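Local coordinates for protein exosome complex component Rrp41 (Archaeoglobus fulgidus, PDB 3M7N) that probably serves as the catalytic subunit of the archaeal exosome, degrading RNA from its 3' end and also able to add heteromeric RNA tails, at residues E[27-41]-E[44-58]. The protein carries 1 engineered substitution. Numbering follows the deposited sequence.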
ATOM      1  N   ARG E  27     -15.320  -7.676 -38.664  1.00 32.41           N
ATOM      2  CA  ARG E  27     -14.397  -8.809 -38.672  1.00 33.92           C
ATOM      3  C   ARG E  27     -15.133 -10.034 -38.145  1.00 28.80           C
ATOM      4  O   ARG E  27     -16.122  -9.890 -37.432  1.00 29.14           O
ATOM      5  CB  ARG E  27     -13.168  -8.507 -37.808  1.00 34.07           C
ATOM      6  CG  ARG E  27     -12.162  -7.518 -38.430  1.00 33.22           C
ATOM      7  CD  ARG E  27     -11.061  -7.133 -37.422  1.00 33.62           C
ATOM      8  NE  ARG E  27     -11.605  -6.495 -36.222  1.00 34.36           N
ATOM      9  CZ  ARG E  27     -10.876  -6.001 -35.217  1.00 35.16           C
ATOM     10  NH1 ARG E  27     -11.490  -5.425 -34.192  1.00 29.23           N
ATOM     11  NH2 ARG E  27      -9.545  -6.063 -35.235  1.00 29.14           N
ATOM     12  N   PRO E  28     -14.682 -11.241 -38.517  1.00 27.71           N
ATOM     13  CA  PRO E  28     -15.274 -12.470 -37.967  1.00 29.31           C
ATOM     14  C   PRO E  28     -15.309 -12.431 -36.441  1.00 36.02           C
ATOM     15  O   PRO E  28     -14.359 -11.982 -35.792  1.00 34.99           O
ATOM     16  CB  PRO E  28     -14.316 -13.575 -38.430  1.00 28.83           C
ATOM     17  CG  PRO E  28     -13.661 -13.024 -39.665  1.00 30.04           C
ATOM     18  CD  PRO E  28     -13.613 -11.517 -39.497  1.00 32.88           C
ATOM     19  N   ILE E  29     -16.406 -12.919 -35.881  1.00 33.86           N
ATOM     20  CA  ILE E  29     -16.653 -12.855 -34.462  1.00 32.53           C
ATOM     21  C   ILE E  29     -17.136 -14.209 -33.967  1.00 39.31           C
ATOM     22  O   ILE E  29     -17.901 -14.883 -34.653  1.00 38.28           O
ATOM     23  CB  ILE E  29     -17.702 -11.773 -34.170  1.00 31.13           C
ATOM     24  CG1 ILE E  29     -17.057 -10.394 -34.270  1.00 33.19           C
ATOM     25  CG2 ILE E  29     -18.332 -11.946 -32.811  1.00 35.12           C
ATOM     26  CD1 ILE E  29     -18.039  -9.263 -34.129  1.00 32.47           C
ATOM     27  N   LYS E  30     -16.656 -14.612 -32.790  1.00 35.50           N
ATOM     28  CA  LYS E  30     -17.137 -15.805 -32.098  1.00 32.52           C
ATOM     29  C   LYS E  30     -17.388 -15.438 -30.636  1.00 36.81           C
ATOM     30  O   LYS E  30     -16.558 -14.766 -30.010  1.00 37.52           O
ATOM     31  CB  LYS E  30     -16.107 -16.931 -32.181  1.00 33.49           C
ATOM     32  CG  LYS E  30     -16.599 -18.256 -31.617  1.00 45.06           C
ATOM     33  CD  LYS E  30     -15.458 -19.143 -31.078  1.00 53.68           C
ATOM     34  CE  LYS E  30     -15.985 -20.193 -30.073  1.00 55.50           C
ATOM     35  NZ  LYS E  30     -14.914 -20.924 -29.325  1.00 55.12           N
ATOM     36  N   ILE E  31     -18.526 -15.857 -30.095  1.00 31.00           N
ATOM     37  CA  ILE E  31     -18.881 -15.554 -28.717  1.00 30.18           C
ATOM     38  C   ILE E  31     -19.350 -16.824 -28.020  1.00 37.65           C
ATOM     39  O   ILE E  31     -20.271 -17.487 -28.486  1.00 32.92           O
ATOM     40  CB  ILE E  31     -20.047 -14.545 -28.622  1.00 29.44           C
ATOM     41  CG1 ILE E  31     -19.762 -13.295 -29.453  1.00 32.20           C
ATOM     42  CG2 ILE E  31     -20.344 -14.180 -27.152  1.00 26.79           C
ATOM     43  CD1 ILE E  31     -20.792 -12.203 -29.269  1.00 28.43           C
ATOM     44  N   GLU E  32     -18.734 -17.148 -26.888  1.00 37.80           N
ATOM     45  CA  GLU E  32     -19.171 -18.289 -26.094  1.00 36.95           C
ATOM     46  C   GLU E  32     -19.295 -17.962 -24.603  1.00 36.15           C
ATOM     47  O   GLU E  32     -18.352 -17.483 -23.972  1.00 38.74           O
ATOM     48  CB  GLU E  32     -18.256 -19.505 -26.324  1.00 36.43           C
ATOM     49  CG  GLU E  32     -18.712 -20.733 -25.541  1.00 46.28           C
ATOM     50  CD  GLU E  32     -17.777 -21.924 -25.680  1.00 61.83           C
ATOM     51  OE1 GLU E  32     -16.907 -21.913 -26.588  1.00 66.06           O
ATOM     52  OE2 GLU E  32     -17.917 -22.873 -24.871  1.00 62.78           O
ATOM     53  N   ALA E  33     -20.465 -18.239 -24.047  1.00 34.18           N
ATOM     54  CA  ALA E  33     -20.735 -18.011 -22.640  1.00 35.88           C
ATOM     55  C   ALA E  33     -20.415 -19.247 -21.774  1.00 39.30           C
ATOM     56  O   ALA E  33     -20.378 -20.362 -22.284  1.00 37.89           O
ATOM     57  CB  ALA E  33     -22.190 -17.589 -22.464  1.00 36.87           C
ATOM     58  N   SER E  34     -20.189 -19.031 -20.471  1.00 39.41           N
ATOM     59  CA  SER E  34     -19.840 -20.090 -19.505  1.00 34.84           C
ATOM     60  C   SER E  34     -18.674 -20.929 -19.961  1.00 35.84           C
ATOM     61  O   SER E  34     -18.850 -22.097 -20.281  1.00 42.03           O
ATOM     62  CB  SER E  34     -21.013 -21.036 -19.241  1.00 34.90           C
ATOM     63  OG  SER E  34     -22.186 -20.320 -18.910  1.00 47.18           O
ATOM     64  N   VAL E  35     -17.491 -20.341 -20.013  1.00 34.60           N
ATOM     65  CA  VAL E  35     -16.307 -21.086 -20.394  1.00 30.68           C
ATOM     66  C   VAL E  35     -15.372 -21.291 -19.200  1.00 35.74           C
ATOM     67  O   VAL E  35     -14.343 -21.962 -19.317  1.00 35.76           O
ATOM     68  CB  VAL E  35     -15.544 -20.377 -21.500  1.00 36.70           C
ATOM     69  CG1 VAL E  35     -16.372 -20.382 -22.811  1.00 32.95           C
ATOM     70  CG2 VAL E  35     -15.143 -18.957 -21.046  1.00 31.25           C
ATOM     71  N   LEU E  36     -15.735 -20.708 -18.065  1.00 31.60           N
ATOM     72  CA  LEU E  36     -14.946 -20.830 -16.846  1.00 39.63           C
ATOM     73  C   LEU E  36     -15.765 -21.450 -15.724  1.00 40.94           C
ATOM     74  O   LEU E  36     -16.876 -21.013 -15.433  1.00 42.06           O
ATOM     75  CB  LEU E  36     -14.422 -19.471 -16.380  1.00 34.28           C
ATOM     76  CG  LEU E  36     -13.412 -18.755 -17.263  1.00 37.20           C
ATOM     77  CD1 LEU E  36     -13.001 -17.435 -16.622  1.00 36.45           C
ATOM     78  CD2 LEU E  36     -12.200 -19.623 -17.505  1.00 36.15           C
ATOM     79  N   LYS E  37     -15.190 -22.458 -15.085  1.00 41.30           N
ATOM     80  CA  LYS E  37     -15.806 -23.126 -13.948  1.00 46.93           C
ATOM     81  C   LYS E  37     -15.900 -22.238 -12.710  1.00 43.27           C
ATOM     82  O   LYS E  37     -16.934 -22.198 -12.048  1.00 45.32           O
ATOM     83  CB  LYS E  37     -14.993 -24.375 -13.615  1.00 49.85           C
ATOM     84  CG  LYS E  37     -15.519 -25.204 -12.461  1.00 53.06           C
ATOM     85  CD  LYS E  37     -14.749 -26.522 -12.397  1.00 52.11           C
ATOM     86  CE  LYS E  37     -15.220 -27.399 -11.260  1.00 52.25           C
ATOM     87  NZ  LYS E  37     -14.608 -28.758 -11.382  1.00 51.33           N
ATOM     88  N   ARG E  38     -14.820 -21.535 -12.392  1.00 38.27           N
ATOM     89  CA  ARG E  38     -14.745 -20.832 -11.106  1.00 47.93           C
ATOM     90  C   ARG E  38     -15.445 -19.465 -11.039  1.00 48.49           C
ATOM     91  O   ARG E  38     -15.765 -18.985  -9.954  1.00 52.28           O
ATOM     92  CB  ARG E  38     -13.292 -20.747 -10.600  1.00 45.93           C
ATOM     93  CG  ARG E  38     -12.687 -22.120 -10.227  1.00 48.39           C
ATOM     94  CD  ARG E  38     -13.431 -22.773  -9.042  1.00 54.00           C
ATOM     95  NE  ARG E  38     -13.284 -24.237  -8.994  1.00 61.24           N
ATOM     96  CZ  ARG E  38     -13.824 -25.031  -8.059  1.00 59.15           C
ATOM     97  NH1 ARG E  38     -13.640 -26.342  -8.107  1.00 51.67           N
ATOM     98  NH2 ARG E  38     -14.555 -24.525  -7.072  1.00 53.70           N
ATOM     99  N   ALA E  39     -15.708 -18.848 -12.184  1.00 44.62           N
ATOM    100  CA  ALA E  39     -16.370 -17.548 -12.193  1.00 38.40           C
ATOM    101  C   ALA E  39     -17.893 -17.662 -12.098  1.00 38.94           C
ATOM    102  O   ALA E  39     -18.480 -18.644 -12.542  1.00 38.78           O
ATOM    103  CB  ALA E  39     -15.962 -16.757 -13.433  1.00 36.12           C
ATOM    104  N   ASP E  40     -18.534 -16.661 -11.512  1.00 33.52           N
ATOM    105  CA  ASP E  40     -19.989 -16.602 -11.543  1.00 33.34           C
ATOM    106  C   ASP E  40     -20.531 -16.456 -12.974  1.00 36.91           C
ATOM    107  O   ASP E  40     -21.600 -16.962 -13.291  1.00 40.10           O
ATOM    108  CB  ASP E  40     -20.485 -15.460 -10.667  1.00 37.51           C
ATOM    109  CG  ASP E  40     -20.108 -15.653  -9.202  1.00 43.77           C
ATOM    110  OD1 ASP E  40     -20.174 -16.806  -8.725  1.00 49.39           O
ATOM    111  OD2 ASP E  40     -19.739 -14.670  -8.526  1.00 40.44           O
ATOM    112  N   GLY E  41     -19.790 -15.767 -13.836  1.00 31.94           N
ATOM    113  CA  GLY E  41     -20.177 -15.638 -15.223  1.00 35.38           C
ATOM    114  C   GLY E  41     -18.962 -15.412 -16.094  1.00 34.26           C
ATOM    115  O   GLY E  41     -17.970 -14.822 -15.663  1.00 30.30           O
ATOM    116  N   TYR E  44     -15.914 -16.255 -23.527  1.00 27.02           N
ATOM    117  CA  TYR E  44     -14.794 -16.192 -24.463  1.00 30.75           C
ATOM    118  C   TYR E  44     -15.271 -15.578 -25.796  1.00 31.07           C
ATOM    119  O   TYR E  44     -16.343 -15.901 -26.296  1.00 34.48           O
ATOM    120  CB  TYR E  44     -14.137 -17.560 -24.682  1.00 29.86           C
ATOM    121  CG  TYR E  44     -13.033 -17.527 -25.722  1.00 30.47           C
ATOM    122  CD1 TYR E  44     -11.775 -17.018 -25.420  1.00 32.14           C
ATOM    123  CD2 TYR E  44     -13.249 -17.991 -27.002  1.00 26.48           C
ATOM    124  CE1 TYR E  44     -10.757 -16.979 -26.389  1.00 32.81           C
ATOM    125  CE2 TYR E  44     -12.247 -17.954 -27.968  1.00 31.15           C
ATOM    126  CZ  TYR E  44     -11.008 -17.442 -27.658  1.00 31.52           C
ATOM    127  OH  TYR E  44     -10.014 -17.413 -28.611  1.00 32.25           O
ATOM    128  N   LEU E  45     -14.477 -14.677 -26.355  1.00 25.30           N
ATOM    129  CA  LEU E  45     -14.933 -13.840 -27.446  1.00 26.34           C
ATOM    130  C   LEU E  45     -13.768 -13.627 -28.366  1.00 30.63           C
ATOM    131  O   LEU E  45     -12.657 -13.335 -27.922  1.00 32.49           O
ATOM    132  CB  LEU E  45     -15.402 -12.503 -26.901  1.00 26.78           C
ATOM    133  CG  LEU E  45     -16.032 -11.303 -27.631  1.00 26.49           C
ATOM    134  CD1 LEU E  45     -15.269 -10.844 -28.874  1.00 24.10           C
ATOM    135  CD2 LEU E  45     -17.523 -11.455 -27.864  1.00 26.32           C
ATOM    136  N   GLU E  46     -14.024 -13.819 -29.651  1.00 32.38           N
ATOM    137  CA  GLU E  46     -13.086 -13.441 -30.683  1.00 34.46           C
ATOM    138  C   GLU E  46     -13.707 -12.319 -31.519  1.00 34.81           C
ATOM    139  O   GLU E  46     -14.933 -12.218 -31.665  1.00 31.84           O
ATOM    140  CB  GLU E  46     -12.719 -14.651 -31.542  1.00 30.72           C
ATOM    141  CG  GLU E  46     -11.811 -15.655 -30.840  1.00 34.68           C
ATOM    142  CD  GLU E  46     -11.562 -16.917 -31.666  1.00 42.45           C
ATOM    143  OE1 GLU E  46     -11.033 -17.906 -31.110  1.00 34.79           O
ATOM    144  OE2 GLU E  46     -11.906 -16.926 -32.872  1.00 44.39           O
ATOM    145  N   MET E  47     -12.850 -11.468 -32.048  1.00 32.11           N
ATOM    146  CA  MET E  47     -13.295 -10.337 -32.830  1.00 34.24           C
ATOM    147  C   MET E  47     -12.117  -9.980 -33.693  1.00 36.18           C
ATOM    148  O   MET E  47     -11.194  -9.294 -33.245  1.00 37.71           O
ATOM    149  CB  MET E  47     -13.648  -9.189 -31.901  1.00 35.11           C
ATOM    150  CG  MET E  47     -14.156  -7.950 -32.562  1.00 34.86           C
ATOM    151  SD  MET E  47     -14.883  -6.852 -31.340  1.00 37.36           S
ATOM    152  CE  MET E  47     -15.876  -5.764 -32.374  1.00 33.64           C
ATOM    153  N   GLY E  48     -12.129 -10.468 -34.927  1.00 32.27           N
ATOM    154  CA  GLY E  48     -10.939 -10.404 -35.751  1.00 34.97           C
ATOM    155  C   GLY E  48      -9.848 -11.220 -35.070  1.00 37.49           C
ATOM    156  O   GLY E  48     -10.087 -12.337 -34.612  1.00 31.09           O
ATOM    157  N   LYS E  49      -8.653 -10.655 -34.982  1.00 36.65           N
ATOM    158  CA  LYS E  49      -7.554 -11.353 -34.345  1.00 38.44           C
ATOM    159  C   LYS E  49      -7.550 -11.186 -32.840  1.00 37.75           C
ATOM    160  O   LYS E  49      -6.714 -11.781 -32.159  1.00 40.91           O
ATOM    161  CB  LYS E  49      -6.217 -10.896 -34.916  1.00 42.47           C
ATOM    162  CG  LYS E  49      -5.994 -11.325 -36.341  1.00 42.72           C
ATOM    163  CD  LYS E  49      -4.617 -10.895 -36.824  1.00 53.16           C
ATOM    164  CE  LYS E  49      -4.512 -11.047 -38.338  1.00 60.26           C
ATOM    165  NZ  LYS E  49      -5.276 -12.245 -38.812  1.00 67.43           N
ATOM    166  N   ASN E  50      -8.469 -10.381 -32.314  1.00 36.04           N
ATOM    167  CA  ASN E  50      -8.572 -10.222 -30.868  1.00 32.03           C
ATOM    168  C   ASN E  50      -9.045 -11.512 -30.270  1.00 34.98           C
ATOM    169  O   ASN E  50      -9.968 -12.132 -30.792  1.00 33.44           O
ATOM    170  CB  ASN E  50      -9.570  -9.127 -30.479  1.00 28.50           C
ATOM    171  CG  ASN E  50      -9.040  -7.732 -30.745  1.00 38.73           C
ATOM    172  OD1 ASN E  50      -8.070  -7.296 -30.115  1.00 38.49           O
ATOM    173  ND2 ASN E  50      -9.671  -7.023 -31.690  1.00 31.40           N
ATOM    174  N   LYS E  51      -8.418 -11.927 -29.175  1.00 37.74           N
ATOM    175  CA  LYS E  51      -8.944 -13.058 -28.407  1.00 36.35           C
ATOM    176  C   LYS E  51      -8.974 -12.680 -26.951  1.00 32.16           C
ATOM    177  O   LYS E  51      -7.933 -12.478 -26.340  1.00 32.47           O
ATOM    178  CB  LYS E  51      -8.092 -14.307 -28.597  1.00 33.36           C
ATOM    179  CG  LYS E  51      -7.972 -14.751 -30.029  1.00 39.18           C
ATOM    180  CD  LYS E  51      -7.497 -16.195 -30.113  1.00 40.01           C
ATOM    181  CE  LYS E  51      -7.173 -16.562 -31.554  1.00 37.50           C
ATOM    182  NZ  LYS E  51      -6.691 -17.953 -31.607  1.00 46.96           N
ATOM    183  N   VAL E  52     -10.170 -12.587 -26.390  1.00 29.19           N
ATOM    184  CA  VAL E  52     -10.306 -12.082 -25.042  1.00 26.96           C
ATOM    185  C   VAL E  52     -11.158 -13.009 -24.221  1.00 29.49           C
ATOM    186  O   VAL E  52     -11.955 -13.781 -24.758  1.00 28.69           O
ATOM    187  CB  VAL E  52     -10.968 -10.683 -25.027  1.00 29.79           C
ATOM    188  CG1 VAL E  52     -10.279  -9.762 -26.011  1.00 26.55           C
ATOM    189  CG2 VAL E  52     -12.441 -10.785 -25.347  1.00 26.23           C
ATOM    190  N   ILE E  53     -10.981 -12.929 -22.909  1.00 30.26           N
ATOM    191  CA  ILE E  53     -11.822 -13.675 -21.987  1.00 31.08           C
ATOM    192  C   ILE E  53     -12.293 -12.800 -20.810  1.00 28.20           C
ATOM    193  O   ILE E  53     -11.548 -11.973 -20.289  1.00 34.64           O
ATOM    194  CB  ILE E  53     -11.138 -15.007 -21.542  1.00 29.40           C
ATOM    195  CG1 ILE E  53     -12.102 -15.828 -20.686  1.00 33.82           C
ATOM    196  CG2 ILE E  53      -9.811 -14.746 -20.836  1.00 31.01           C
ATOM    197  CD1 ILE E  53     -11.800 -17.316 -20.720  1.00 40.78           C
ATOM    198  N   ALA E  54     -13.544 -12.956 -20.413  1.00 30.26           N
ATOM    199  CA  ALA E  54     -14.116 -12.100 -19.389  1.00 26.08           C
ATOM    200  C   ALA E  54     -14.672 -12.957 -18.287  1.00 31.87           C
ATOM    201  O   ALA E  54     -15.151 -14.064 -18.534  1.00 31.00           O
ATOM    202  CB  ALA E  54     -15.238 -11.218 -19.965  1.00 27.33           C
ATOM    203  N   ALA E  55     -14.650 -12.413 -17.076  1.00 32.09           N
ATOM    204  CA  ALA E  55     -15.083 -13.143 -15.902  1.00 33.60           C
ATOM    205  C   ALA E  55     -15.726 -12.186 -14.917  1.00 32.25           C
ATOM    206  O   ALA E  55     -15.250 -11.063 -14.705  1.00 34.00           O
ATOM    207  CB  ALA E  55     -13.887 -13.866 -15.256  1.00 31.16           C
ATOM    208  N   VAL E  56     -16.806 -12.648 -14.311  1.00 31.61           N
ATOM    209  CA  VAL E  56     -17.554 -11.862 -13.356  1.00 32.09           C
ATOM    210  C   VAL E  56     -17.706 -12.581 -12.016  1.00 34.94           C
ATOM    211  O   VAL E  56     -18.042 -13.770 -11.955  1.00 34.99           O
ATOM    212  CB  VAL E  56     -18.947 -11.532 -13.914  1.00 33.24           C
ATOM    213  CG1 VAL E  56     -19.849 -10.932 -12.823  1.00 29.96           C
ATOM    214  CG2 VAL E  56     -18.818 -10.596 -15.110  1.00 34.88           C
ATOM    215  N   PHE E  57     -17.475 -11.841 -10.941  1.00 34.78           N
ATOM    216  CA  PHE E  57     -17.667 -12.351  -9.587  1.00 35.26           C
ATOM    217  C   PHE E  57     -18.481 -11.324  -8.840  1.00 37.96           C
ATOM    218  O   PHE E  57     -18.074 -10.165  -8.747  1.00 37.71           O
ATOM    219  CB  PHE E  57     -16.322 -12.524  -8.878  1.00 33.06           C
ATOM    220  CG  PHE E  57     -15.354 -13.405  -9.612  1.00 34.55           C
ATOM    221  CD1 PHE E  57     -14.562 -12.892 -10.631  1.00 35.72           C
ATOM    222  CD2 PHE E  57     -15.227 -14.743  -9.286  1.00 40.86           C
ATOM    223  CE1 PHE E  57     -13.649 -13.707 -11.321  1.00 39.58           C
ATOM    224  CE2 PHE E  57     -14.318 -15.569  -9.976  1.00 47.28           C
ATOM    225  CZ  PHE E  57     -13.533 -15.049 -10.993  1.00 38.85           C
ATOM    226  N   GLY E  58     -19.628 -11.738  -8.313  1.00 37.01           N
ATOM    227  CA  GLY E  58     -20.484 -10.843  -7.565  1.00 35.66           C
ATOM    228  C   GLY E  58     -21.944 -11.131  -7.827  1.00 39.71           C
ATOM    229  O   GLY E  58     -22.270 -11.975  -8.653  1.00 42.11           O
TER
HETATM  230  O   HOH W   1      -8.111  -8.428 -36.762  1.00 41.06           O
HETATM  231  O   HOH W   2     -12.403 -13.827 -35.482  1.00 37.97           O
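Pro28 O and Gly48 N open a ladder of backbone bonds in which residues 29-33 pair antiparallel with residues 44-47, an edge hairpin of the RNase PH fold. The Pro28 carbonyl is satisfied twice, by Gly48 N at 2.8 Å and by a water that also donates to Gly48 O. Lys30 and Glu46, then Glu32 and Tyr44, exchange two bonds per pair, although Lys30 N meets Glu46 O from well above the carbonyl plane. On the Ile31 face, Leu45 CD2 packs beside Ile31 CG1, and helix 212-248 covers Ile31. On the other face Tyr44 OH donates to Glu46 OE1 (2.7 Å), while Lys30 NZ forms a salt bridge with Glu32 OE1.

Arg27 shows how a buried charge is paid for. Bent at chi3 (-60°), its chain runs past Gly48 CA and lays one guanidinium face over Met47 O, which stands 3.8 Å from the guanidinium plane. That oxygen accepts instead from Asn50 N and, at 3.1 Å, from Asn50 ND2, which also reaches Ala134 O, while Asn50 OD1 accepts from Asp133 N; Arg27 NH1 turns to Asp174 and Ala134 O, and NH2 shares a water with Lys49 N. A leucine in its place would probably leave Asp174 without its cationic mate and the water without one of its donors.

Farther along, Asp40 and Gly41 both face Val56 in a classic beta bulge, and Asp40 OD2 accepts from Gly58 N (2.9 Å) through its anti lone pair. Between ladder and bulge, Leu36 CD2 meets Ile53 CD1 tip to tip, 4.0 Å apart. Backbone bonding thus sets the register, while side chains and waters satisfy polar groups at the turn and Asp40 takes up Gly58 N.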